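Transcriptional regulator, TetR family (Legionella pneumophila subsp. pneumophila str. Philadelphia 1, PDB 3ON4) probably binds DNA as a homodimer and regulates transcription, as other members of the TetR family do. Local coordinates at residues A[18-23]-A[66-71]; A[31-36]-A[45-50]; A[97-102]-A[165-170]. All blocks are in the same frame, centred on the assembly; numbering follows the deposited sequence. Where two conformers were deposited one is given.

The three contacts illustrate how chemistry follows position in an all-helical regulator. Interaction 1 is a surface salt bridge between helices 11-26 and 54-77, whereas interactions 2 and 3 are largely buried and rest on apolar and aromatic groups. Interaction 2 joins the two helices of the predicted helix-turn-helix and is nested in the loop that interaction 1 closes. The two touch through helix 11-26, where Ile23 meets Phe31 and both Ala19 and Leu22 meet Ile36. Interaction 3 belongs to the C-terminal domain, its centre about 27 Å from that of interaction 2, and it meets interaction 1 where Leu98 packs on Ile69.

Interaction 1. Residues A[18-23]-A[66-71]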
loop_
_atom_site.group_PDB
_atom_site.type_symbol
_atom_site.label_atom_id
_atom_site.label_comp_id
_atom_site.label_asym_id
_atom_site.label_seq_id
_atom_site.Cartn_x
_atom_site.Cartn_y
_atom_site.Cartn_z
ATOM N N VAL A 18 -21.158 0.705 4.830
ATOM C CA VAL A 18 -20.431 -0.144 5.798
ATOM C C VAL A 18 -19.385 -0.989 5.079
ATOM O O VAL A 18 -18.283 -1.160 5.588
ATOM C CB VAL A 18 -21.348 -1.071 6.632
ATOM C CG1 VAL A 18 -20.567 -1.604 7.874
ATOM C CG2 VAL A 18 -22.571 -0.352 7.060
ATOM N N ALA A 19 -19.692 -1.472 3.867
ATOM C CA ALA A 19 -18.721 -2.268 3.108
ATOM C C ALA A 19 -17.475 -1.440 2.818
ATOM O O ALA A 19 -16.322 -1.898 2.989
ATOM C CB ALA A 19 -19.352 -2.812 1.793
ATOM N N GLU A 20 -17.713 -0.202 2.398
ATOM C CA GLU A 20 -16.644 0.743 2.149
ATOM C C GLU A 20 -15.740 0.895 3.388
ATOM O O GLU A 20 -14.518 0.850 3.284
ATOM C CB GLU A 20 -17.236 2.092 1.746
ATOM C CG GLU A 20 -16.205 3.146 1.360
ATOM C CD GLU A 20 -16.829 4.535 1.135
ATOM O OE1 GLU A 20 -17.502 5.076 2.048
ATOM O OE2 GLU A 20 -16.614 5.099 0.046
ATOM N N ALA A 21 -16.366 1.077 4.539
ATOM C CA ALA A 21 -15.680 1.221 5.799
ATOM C C ALA A 21 -14.878 -0.022 6.151
ATOM O O ALA A 21 -13.694 0.087 6.502
ATOM C CB ALA A 21 -16.661 1.541 6.923
ATOM N N LEU A 22 -15.503 -1.196 6.030
ATOM C CA LEU A 22 -14.816 -2.453 6.335
ATOM C C LEU A 22 -13.610 -2.684 5.423
ATOM O O LEU A 22 -12.549 -3.120 5.899
ATOM C CB LEU A 22 -15.800 -3.632 6.265
ATOM C CG LEU A 22 -16.836 -3.606 7.400
ATOM C CD1 LEU A 22 -17.888 -4.690 7.179
ATOM C CD2 LEU A 22 -16.170 -3.747 8.772
ATOM N N ILE A 23 -13.760 -2.381 4.135
ATOM C CA ILE A 23 -12.680 -2.578 3.166
ATOM C C ILE A 23 -11.530 -1.628 3.499
ATOM O O ILE A 23 -10.353 -2.057 3.561
ATOM C CB ILE A 23 -13.152 -2.414 1.702
ATOM C CG1 ILE A 23 -14.113 -3.564 1.336
ATOM C CG2 ILE A 23 -11.927 -2.375 0.758
ATOM C CD1 ILE A 23 -14.915 -3.307 0.015
ATOM N N THR A 66 -15.358 6.125 -6.221
ATOM C CA THR A 66 -14.739 6.915 -7.297
ATOM C C THR A 66 -15.610 8.115 -7.699
ATOM O O THR A 66 -15.098 9.221 -7.908
ATOM C CB THR A 66 -14.433 6.060 -8.532
ATOM O OG1 THR A 66 -13.593 4.949 -8.152
ATOM C CG2 THR A 66 -13.719 6.903 -9.620
ATOM N N ASP A 67 -16.918 7.898 -7.790
ATOM C CA ASP A 67 -17.847 8.972 -8.084
ATOM C C ASP A 67 -17.813 10.066 -7.014
ATOM O O ASP A 67 -17.884 11.247 -7.335
ATOM C CB ASP A 67 -19.274 8.432 -8.202
ATOM C CG ASP A 67 -19.531 7.712 -9.518
ATOM O OD1 ASP A 67 -18.706 7.809 -10.458
ATOM O OD2 ASP A 67 -20.592 7.056 -9.612
ATOM N N LYS A 68 -17.746 9.663 -5.752
ATOM C CA LYS A 68 -17.652 10.599 -4.639
ATOM C C LYS A 68 -16.365 11.416 -4.691
ATOM O O LYS A 68 -16.408 12.643 -4.546
ATOM C CB LYS A 68 -17.729 9.892 -3.294
ATOM C CG LYS A 68 -19.123 9.352 -2.970
ATOM C CD LYS A 68 -19.269 9.004 -1.500
ATOM C CE LYS A 68 -18.519 7.734 -1.114
ATOM N NZ LYS A 68 -18.725 7.435 0.342
ATOM N N ILE A 69 -15.242 10.737 -4.923
ATOM C CA ILE A 69 -13.953 11.419 -5.049
ATOM C C ILE A 69 -13.921 12.356 -6.259
ATOM O O ILE A 69 -13.378 13.464 -6.169
ATOM C CB ILE A 69 -12.790 10.426 -5.171
ATOM C CG1 ILE A 69 -12.664 9.595 -3.897
ATOM C CG2 ILE A 69 -11.491 11.166 -5.368
ATOM C CD1 ILE A 69 -12.110 10.371 -2.720
ATOM N N ALA A 70 -14.477 11.911 -7.389
ATOM C CA ALA A 70 -14.589 12.762 -8.575
ATOM C C ALA A 70 -15.287 14.100 -8.284
ATOM O O ALA A 70 -14.854 15.144 -8.785
ATOM C CB ALA A 70 -15.296 12.023 -9.718
ATOM N N ALA A 71 -16.362 14.054 -7.492
ATOM C CA ALA A 71 -17.120 15.256 -7.118
ATOM C C ALA A 71 -16.278 16.168 -6.218
ATOM O O ALA A 71 -16.243 17.368 -6.406
ATOM C CB ALA A 71 -18.429 14.875 -6.410
#
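Lys68 meets the flat carboxylate of Glu20 over neither face: NZ approaches close to the carboxylate plane, on the side shared by the two oxygens, and bonds to the syn lone pair of each. The result is a forked salt bridge between two helices of the TetR-type all-helical fold, helix 11-26 in the probable DNA-binding region and helix 54-77, the long helix that in this family leads from that region into the regulatory core. The fork is even, with NZ of Lys68 3.2 Å from both OE1 and OE2 of Glu20.

The two side chains come from opposite directions to span a wide gap, for even the nearest CA atoms of 18-23 and 66-71, those of Glu20 and Thr66, stand 11.4 Å apart. Glu20 crosses its share by keeping CG trans to the backbone N (chi1 -176°) and continuing extended to the carboxylate. Lys68 instead turns once, about its CG-CD bond (chi3 -73°), before CE and NZ run on to the acid.

Trp64 of helix 54-77 touches the Glu20 side chain and also makes a cation-pi contact with Lys68, an aromatic neighbour common to both side chains. Lys68 is not the strongest polar partner of the carboxylate: OE2 is hydrogen-bonded to ND1 of His65. That oxygen is thus held from two residues, which should restrict rotation of the group and may polarise the imidazole. The contact buries just 71 Å² between the segments, and beyond the ammonium it is CE of Lys68 that comes near the acid, 3.5 Å from OE2 of Glu20.

Interaction 2. Residues A[31-36]-A[45-50]; sequences FSFKDI and ASIHYH
Ile47 reaches across to Phe33 and Ile36, and its two branches divide the work. CB of Ile47 lies 3.9 Å from CD2 of Phe33. CG2 of Ile47 then sits over the middle of one face in a CH-pi contact, 3.5 Å from the Phe33 ring centroid and 14° off the ring normal. The other branch leaves by CG1, trans to the carbonyl carbon (chi1 -54°), and carries CD1 past the ring to the backbone. There CD1 of Ile47 packs closely against the carbonyl, 3.1 Å from O of Phe33, and it also lies 3.6 Å from CB of Ile36.

His48, the next residue, adds a second aromatic group. CD2 of Phe33 lies 3.4 Å above the imidazole plane of His48, over its centre, but the two rings are inclined at 54° and form neither a stack nor an edge-to-face pair.

The start of helix 33-40 is fixed by a capping box: OG of Ser32 accepts from N of Asp35, and OD2 of Asp35 accepts from N of Ser32, which meets it from above the carboxylate plane.

These helices, 33-40 and 44-50, make up the predicted helix-turn-helix, the second being the recognition helix in this family. Behind them, Phe33 and Ile36 pack on Leu57 of helix 54-77, and Ile36 also reaches Ala19 and Leu22 of helix 11-26, so the pair lies against helices 11-26 and 54-77 of the probable DNA-binding domain.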
loop_
_atom_site.group_PDB
_atom_site.type_symbol
_atom_site.label_atom_id
_atom_site.label_comp_id
_atom_site.label_asym_id
_atom_site.label_seq_id
_atom_site.Cartn_x
_atom_site.Cartn_y
_atom_site.Cartn_z
ATOM N N PHE A 31 -13.376 -9.156 5.078
ATOM C CA PHE A 31 -14.737 -8.961 5.558
ATOM C C PHE A 31 -15.650 -9.900 4.794
ATOM O O PHE A 31 -15.283 -10.410 3.732
ATOM C CB PHE A 31 -15.202 -7.521 5.378
ATOM C CG PHE A 31 -15.766 -7.249 4.009
ATOM C CD1 PHE A 31 -14.928 -7.033 2.935
ATOM C CD2 PHE A 31 -17.142 -7.263 3.797
ATOM C CE1 PHE A 31 -15.439 -6.821 1.650
ATOM C CE2 PHE A 31 -17.669 -7.072 2.507
ATOM C CZ PHE A 31 -16.816 -6.834 1.443
ATOM N N SER A 32 -16.839 -10.113 5.331
ATOM C CA SER A 32 -17.834 -10.988 4.724
ATOM C C SER A 32 -19.203 -10.311 4.749
ATOM O O SER A 32 -19.419 -9.368 5.485
ATOM C CB SER A 32 -17.911 -12.304 5.495
ATOM O OG SER A 32 -18.548 -12.108 6.748
ATOM N N PHE A 33 -20.137 -10.823 3.972
ATOM C CA PHE A 33 -21.530 -10.351 4.053
ATOM C C PHE A 33 -22.092 -10.465 5.468
ATOM O O PHE A 33 -22.854 -9.606 5.917
ATOM C CB PHE A 33 -22.399 -11.160 3.109
ATOM C CG PHE A 33 -22.330 -10.702 1.677
ATOM C CD1 PHE A 33 -21.286 -9.895 1.216
ATOM C CD2 PHE A 33 -23.321 -11.086 0.784
ATOM C CE1 PHE A 33 -21.235 -9.491 -0.109
ATOM C CE2 PHE A 33 -23.272 -10.670 -0.541
ATOM C CZ PHE A 33 -22.224 -9.880 -0.986
ATOM N N LYS A 34 -21.719 -11.530 6.170
ATOM C CA LYS A 34 -22.164 -11.709 7.559
ATOM C C LYS A 34 -21.690 -10.559 8.467
ATOM O O LYS A 34 -22.426 -10.120 9.336
ATOM C CB LYS A 34 -21.647 -13.036 8.108
ATOM C CG LYS A 34 -22.038 -13.303 9.538
ATOM C CD LYS A 34 -23.545 -13.419 9.708
ATOM C CE LYS A 34 -23.901 -14.062 11.041
ATOM N NZ LYS A 34 -25.360 -14.177 11.139
ATOM N N ASP A 35 -20.462 -10.097 8.272
ATOM C CA ASP A 35 -19.980 -8.929 9.015
ATOM C C ASP A 35 -20.896 -7.716 8.820
ATOM O O ASP A 35 -21.147 -6.948 9.775
ATOM C CB ASP A 35 -18.564 -8.544 8.601
ATOM C CG ASP A 35 -17.527 -9.558 9.025
ATOM O OD1 ASP A 35 -17.684 -10.167 10.102
ATOM O OD2 ASP A 35 -16.542 -9.729 8.270
ATOM N N ILE A 36 -21.348 -7.510 7.583
ATOM C CA ILE A 36 -22.197 -6.354 7.258
ATOM C C ILE A 36 -23.561 -6.517 7.916
ATOM O O ILE A 36 -24.071 -5.584 8.531
ATOM C CB ILE A 36 -22.405 -6.180 5.735
ATOM C CG1 ILE A 36 -21.076 -5.874 5.048
ATOM C CG2 ILE A 36 -23.413 -5.075 5.448
ATOM C CD1 ILE A 36 -21.210 -5.727 3.550
ATOM N N ALA A 45 -29.277 -12.462 3.851
ATOM C CA ALA A 45 -30.010 -12.681 2.604
ATOM C C ALA A 45 -30.406 -11.373 1.896
ATOM O O ALA A 45 -30.542 -11.362 0.667
ATOM C CB ALA A 45 -31.253 -13.558 2.863
ATOM N N SER A 46 -30.596 -10.287 2.658
ATOM C CA SER A 46 -30.895 -8.962 2.085
ATOM C C SER A 46 -29.653 -8.360 1.397
ATOM O O SER A 46 -29.774 -7.511 0.516
ATOM C CB SER A 46 -31.420 -7.987 3.165
ATOM O OG SER A 46 -32.684 -8.438 3.677
ATOM N N ILE A 47 -28.463 -8.791 1.799
ATOM C CA ILE A 47 -27.230 -8.338 1.138
ATOM C C ILE A 47 -27.101 -9.038 -0.219
ATOM O O ILE A 47 -26.915 -8.363 -1.245
ATOM C CB ILE A 47 -25.992 -8.543 2.010
ATOM C CG1 ILE A 47 -26.204 -7.863 3.385
ATOM C CG2 ILE A 47 -24.723 -7.993 1.299
ATOM C CD1 ILE A 47 -25.134 -8.155 4.407
ATOM N N HIS A 48 -27.263 -10.372 -0.223
ATOM C CA HIS A 48 -27.210 -11.181 -1.446
ATOM C C HIS A 48 -28.249 -10.715 -2.457
ATOM O O HIS A 48 -28.062 -10.832 -3.670
ATOM C CB HIS A 48 -27.426 -12.663 -1.137
ATOM C CG HIS A 48 -26.280 -13.305 -0.417
ATOM N ND1 HIS A 48 -25.093 -13.632 -1.039
ATOM C CD2 HIS A 48 -26.153 -13.706 0.869
ATOM C CE1 HIS A 48 -24.284 -14.203 -0.163
ATOM N NE2 HIS A 48 -24.900 -14.254 1.004
ATOM N N TYR A 49 -29.346 -10.179 -1.940
ATOM C CA TYR A 49 -30.426 -9.646 -2.755
ATOM C C TYR A 49 -29.938 -8.545 -3.702
ATOM O O TYR A 49 -30.141 -8.610 -4.910
ATOM C CB TYR A 49 -31.509 -9.098 -1.829
ATOM C CG TYR A 49 -32.754 -8.698 -2.540
ATOM C CD1 TYR A 49 -32.872 -7.436 -3.097
ATOM C CD2 TYR A 49 -33.812 -9.582 -2.664
ATOM C CE1 TYR A 49 -34.001 -7.059 -3.758
ATOM C CE2 TYR A 49 -34.966 -9.219 -3.335
ATOM C CZ TYR A 49 -35.048 -7.957 -3.879
ATOM O OH TYR A 49 -36.178 -7.587 -4.523
ATOM N N HIS A 50 -29.290 -7.537 -3.137
ATOM C CA HIS A 50 -28.741 -6.424 -3.908
ATOM C C HIS A 50 -27.412 -6.776 -4.578
ATOM O O HIS A 50 -27.109 -6.251 -5.628
ATOM C CB HIS A 50 -28.536 -5.200 -3.002
ATOM C CG HIS A 50 -29.813 -4.624 -2.463
ATOM N ND1 HIS A 50 -30.643 -3.818 -3.216
ATOM C CD2 HIS A 50 -30.401 -4.740 -1.248
ATOM C CE1 HIS A 50 -31.683 -3.462 -2.484
ATOM N NE2 HIS A 50 -31.564 -4.013 -1.289
#

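Interaction 3. Residues A[97-102]-A[165-170]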
loop_
_atom_site.group_PDB
_atom_site.type_symbol
_atom_site.label_atom_id
_atom_site.label_comp_id
_atom_site.label_asym_id
_atom_site.label_seq_id
_atom_site.Cartn_x
_atom_site.Cartn_y
_atom_site.Cartn_z
ATOM N N THR A 97 -9.406 13.317 5.158
ATOM C CA THR A 97 -10.776 13.246 5.672
ATOM C C THR A 97 -11.400 11.862 5.450
ATOM O O THR A 97 -12.135 11.376 6.295
ATOM C CB THR A 97 -11.662 14.307 4.987
ATOM O OG1 THR A 97 -11.205 15.600 5.368
ATOM C CG2 THR A 97 -13.141 14.162 5.382
ATOM N N LEU A 98 -11.097 11.253 4.318
ATOM C CA LEU A 98 -11.703 9.983 3.941
ATOM C C LEU A 98 -10.915 8.780 4.488
ATOM O O LEU A 98 -11.409 7.641 4.443
ATOM C CB LEU A 98 -11.780 9.892 2.421
ATOM C CG LEU A 98 -12.744 10.850 1.726
ATOM C CD1 LEU A 98 -12.424 10.886 0.231
ATOM C CD2 LEU A 98 -14.168 10.405 2.000
ATOM N N THR A 99 -9.700 9.016 4.976
ATOM C CA THR A 99 -8.796 7.908 5.326
ATOM C C THR A 99 -8.369 8.028 6.790
ATOM O O THR A 99 -9.139 7.698 7.706
ATOM C CB THR A 99 -7.628 7.814 4.321
ATOM O OG1 THR A 99 -6.848 9.020 4.355
ATOM C CG2 THR A 99 -8.178 7.583 2.868
ATOM N N TYR A 100 -7.164 8.525 7.022
ATOM C CA TYR A 100 -6.586 8.594 8.347
ATOM C C TYR A 100 -7.486 9.250 9.391
ATOM O O TYR A 100 -7.555 8.783 10.523
ATOM C CB TYR A 100 -5.255 9.325 8.260
ATOM C CG TYR A 100 -4.501 9.419 9.534
ATOM C CD1 TYR A 100 -4.632 10.535 10.362
ATOM C CD2 TYR A 100 -3.610 8.428 9.902
ATOM C CE1 TYR A 100 -3.920 10.643 11.538
ATOM C CE2 TYR A 100 -2.881 8.523 11.095
ATOM C CZ TYR A 100 -3.036 9.642 11.894
ATOM O OH TYR A 100 -2.333 9.762 13.071
ATOM N N ASN A 101 -8.174 10.324 9.031
ATOM C CA ASN A 101 -9.028 11.015 9.989
ATOM C C ASN A 101 -10.314 10.224 10.320
ATOM O O ASN A 101 -10.914 10.442 11.353
ATOM C CB ASN A 101 -9.439 12.387 9.473
ATOM C CG ASN A 101 -8.275 13.353 9.309
ATOM O OD1 ASN A 101 -7.160 13.128 9.814
ATOM N ND2 ASN A 101 -8.550 14.475 8.629
ATOM N N SER A 102 -10.733 9.335 9.429
ATOM C CA SER A 102 -11.972 8.571 9.617
ATOM C C SER A 102 -11.632 7.187 10.170
ATOM O O SER A 102 -11.404 6.229 9.422
ATOM C CB SER A 102 -12.736 8.453 8.296
ATOM O OG SER A 102 -13.941 7.716 8.457
ATOM N N GLY A 165 1.680 5.435 0.093
ATOM C CA GLY A 165 2.680 4.879 0.998
ATOM C C GLY A 165 2.675 5.557 2.362
ATOM O O GLY A 165 2.853 4.895 3.393
ATOM N N GLY A 166 2.491 6.874 2.374
ATOM C CA GLY A 166 2.386 7.641 3.615
ATOM C C GLY A 166 1.211 7.224 4.485
ATOM O O GLY A 166 1.348 7.057 5.719
ATOM N N LEU A 167 0.062 7.022 3.842
ATOM C CA LEU A 167 -1.137 6.548 4.572
ATOM C C LEU A 167 -0.928 5.148 5.089
ATOM O O LEU A 167 -1.282 4.843 6.208
ATOM C CB LEU A 167 -2.392 6.582 3.685
ATOM C CG LEU A 167 -3.013 7.926 3.387
ATOM C CD1 LEU A 167 -4.137 7.805 2.339
ATOM C CD2 LEU A 167 -3.553 8.542 4.691
ATOM N N LEU A 168 -0.334 4.295 4.268
ATOM C CA LEU A 168 -0.088 2.901 4.623
ATOM C C LEU A 168 0.718 2.798 5.915
ATOM O O LEU A 168 0.380 2.031 6.833
ATOM C CB LEU A 168 0.680 2.239 3.476
ATOM C CG LEU A 168 0.832 0.737 3.443
ATOM C CD1 LEU A 168 -0.533 0.031 3.182
ATOM C CD2 LEU A 168 1.836 0.365 2.326
ATOM N N LEU A 169 1.780 3.600 6.009
ATOM C CA LEU A 169 2.664 3.528 7.149
ATOM C C LEU A 169 2.152 4.355 8.337
ATOM O O LEU A 169 2.354 3.942 9.483
ATOM C CB LEU A 169 4.095 3.940 6.761
ATOM C CG LEU A 169 4.677 3.069 5.647
ATOM C CD1 LEU A 169 6.072 3.516 5.289
ATOM C CD2 LEU A 169 4.664 1.600 6.068
ATOM N N ALA A 170 1.536 5.516 8.088
ATOM C CA ALA A 170 1.034 6.347 9.193
ATOM C C ALA A 170 0.057 5.588 10.061
ATOM O O ALA A 170 0.083 5.711 11.279
ATOM C CB ALA A 170 0.383 7.659 8.690
#
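Leu167 is the first residue of 165-170 to meet the turn at 99-102, and it does so with both methyl groups. CD2 of Leu167 lies 3.3 Å from OG1 of Thr99, and CD1 of Leu167 lies 3.6 Å from the same oxygen and near Thr99 CB, the two side chains crossing at about a right angle. The hydroxyl is not left to apolar company alone: placed between N and the carbonyl carbon of its own backbone (chi1 62°), OG1 turns back to hydrogen-bond with O of Ile95 in helix 84-98. CD2 of Leu167 also touches the base of the next side chain, 4.0 Å from CB of Tyr100.

Leu168 packs on Ala113 and Leu169 on Ile160 of the second subunit.

One helical turn beyond Leu167, Ala170 takes up the contact again. CB of Ala170 is 4.1 Å from CE2 of Tyr100, and its carbonyl oxygen lies near the ring plane at the edge, too distant for more than loose contact. Tyr100 reaches this far because its CG is trans to the backbone N (chi1 -177°). Thr99 to Ser102 form a type I beta turn closed by a hydrogen bond from Ser102 N to Thr99 O.

Leu179 of helix 177-189 touches Leu167, Tyr100 and Ala170 alike. The turn that follows helix 84-98 is thus packed against helix 149-173, whose Leu168 and Leu169 meet the second subunit, consistent with the C-terminal helical dimer core of TetR-family regulators.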